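Local coordinates for peptidoglycan N-acetylglucosamine deacetylase (Agathobacter rectalis, PDB 5JMU) that removes the acetyl group from N-acetylglucosamine units of peptidoglycan, through a zinc-dependent catalytic domain of the polysaccharide deacetylase (NodB homology) family, at the zinc ion site. Residues are numbered along the deposited sequence; one frame, centred on the assembly and turned at random.

The zinc ion site. Residues 27-28, 76, 80, 82, 115, 117, 186. With ZN (zinc ion), chain B.
The zinc ion, partly occupied in the crystal, sits in the Asp-His-His triad typical of NodB-type deacetylases. Asp28 gives one carboxylate oxygen, OD1, at 2.1 Å from ZN, a hard anionic ligand whose negative charge would partly offset that of the metal, while its OD2 turns aside to water 2. His76 and His80 each point NE2 at the ion, both with CG anti to the backbone N (chi1 -166° and -158°), and His80 NE2 lies 2.2 Å from ZN. Waters 1, 2 and 3 are also bound, giving a near-octahedral arrangement, at places where substrate oxygens or the attacking water could bind.

The second shell positions His76 and the bound waters. An imidazole can bind metal through one nitrogen and donate through the other: His76 ND1 gives a hydrogen bond, nearly in its ring plane, to the backbone O of Arg115 at 2.9 Å, approaching from above the carbonyl plane, which fixes the ring's rotation. Pro117 CG lies over one face of that ring, and the carboxylate carbon of Asp27 over the other, both toward the rim.

Asp27, the probable catalytic base by family analogy, holds water 1 with OD2 at 2.6 Å, and the imidazole NE2 of His186 hydrogen-bonds the same water from outside the metal shell. The other carboxylate oxygen of Asp27, OD1, is met by Arg115 NH1 at 2.7 Å from above the carboxylate plane, in a hydrogen-bonded salt bridge; this positive charge is likely to lower the aspartate's pKa. An alanine here would remove the carboxylate, and with it the contacts to water 1, Arg115 and the His76 face, and would probably leave water 1 less well oriented and Arg115 less firmly anchored. Tyr82, on its rigid ring, brings its phenol OH to 2.8 Å from zinc-bound water 3 without itself binding the metal. The site thus holds water on the metal and probably polarises it for hydrolysis of the N-acetyl group.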
# COMPACT_ATOMS: atom_id res chain seq x y z
N ASP A 27 -3.94 2.08 1.73
CA ASP A 27 -3.79 3.16 0.73
C ASP A 27 -4.60 4.35 1.09
O ASP A 27 -5.65 4.23 1.75
CB ASP A 27 -4.31 2.76 -0.67
CG ASP A 27 -3.35 1.89 -1.45
OD1 ASP A 27 -2.35 1.41 -0.90
OD2 ASP A 27 -3.70 1.67 -2.64
N ASP A 28 -4.14 5.48 0.59
CA ASP A 28 -4.91 6.73 0.42
C ASP A 28 -4.86 7.66 1.63
O ASP A 28 -5.23 8.82 1.49
CB ASP A 28 -6.40 6.47 0.07
CG ASP A 28 -6.63 6.12 -1.38
OD1 ASP A 28 -5.67 5.69 -2.09
OD2 ASP A 28 -7.79 6.13 -1.80
N HIS A 76 2.12 6.56 -2.34
CA HIS A 76 0.99 6.26 -3.25
C HIS A 76 0.95 7.40 -4.28
O HIS A 76 1.25 7.20 -5.46
CB HIS A 76 -0.30 6.12 -2.44
CG HIS A 76 -1.46 5.50 -3.18
ND1 HIS A 76 -1.32 4.50 -4.13
CD2 HIS A 76 -2.79 5.73 -3.05
CE1 HIS A 76 -2.53 4.16 -4.57
NE2 HIS A 76 -3.44 4.90 -3.95
N HIS A 80 -3.03 12.18 -5.79
CA HIS A 80 -3.94 11.08 -6.10
C HIS A 80 -4.96 11.52 -7.15
O HIS A 80 -6.14 11.13 -7.10
CB HIS A 80 -4.65 10.60 -4.83
CG HIS A 80 -5.18 9.19 -4.92
ND1 HIS A 80 -6.45 8.90 -5.38
CD2 HIS A 80 -4.63 8.01 -4.57
CE1 HIS A 80 -6.65 7.59 -5.33
NE2 HIS A 80 -5.56 7.03 -4.84
N TYR A 82 -5.69 11.04 -10.93
CA TYR A 82 -5.27 10.24 -12.09
C TYR A 82 -5.06 11.14 -13.30
O TYR A 82 -4.12 10.93 -14.08
CB TYR A 82 -6.33 9.13 -12.45
CG TYR A 82 -6.56 8.10 -11.35
CD1 TYR A 82 -5.59 7.18 -11.00
CD2 TYR A 82 -7.76 8.06 -10.63
CE1 TYR A 82 -5.80 6.25 -9.97
CE2 TYR A 82 -7.96 7.12 -9.58
CZ TYR A 82 -6.97 6.22 -9.26
OH TYR A 82 -7.13 5.30 -8.22
N ARG A 115 3.24 2.35 -4.45
CA ARG A 115 2.12 1.62 -5.06
C ARG A 115 1.49 2.58 -6.05
O ARG A 115 1.01 3.65 -5.66
CB ARG A 115 1.10 1.16 -4.03
CG ARG A 115 -0.17 0.53 -4.73
CD ARG A 115 -1.05 -0.11 -3.67
NE ARG A 115 -0.47 -1.35 -3.17
CZ ARG A 115 -0.78 -1.88 -1.97
NH1 ARG A 115 -1.63 -1.22 -1.16
NH2 ARG A 115 -0.27 -3.06 -1.57
N PRO A 117 -1.19 4.43 -8.16
CA PRO A 117 -2.64 4.59 -8.06
C PRO A 117 -3.35 3.75 -9.14
O PRO A 117 -2.99 3.78 -10.31
CB PRO A 117 -2.83 6.11 -8.24
CG PRO A 117 -1.54 6.68 -7.59
CD PRO A 117 -0.47 5.74 -8.12
N HIS A 186 -7.95 0.45 2.66
CA HIS A 186 -7.79 1.88 2.59
C HIS A 186 -8.05 2.45 3.97
O HIS A 186 -9.18 2.32 4.47
CB HIS A 186 -8.79 2.48 1.58
CG HIS A 186 -8.49 2.10 0.15
ND1 HIS A 186 -8.80 0.85 -0.36
CD2 HIS A 186 -7.92 2.79 -0.87
CE1 HIS A 186 -8.42 0.79 -1.63
NE2 HIS A 186 -7.89 1.96 -1.97
ZN ZN B . -5.53 4.99 -4.08
O HOH W 1 -5.72 3.03 -3.50
O HOH W 2 -7.64 4.93 -4.18
O HOH W 3 -5.54 4.25 -6.12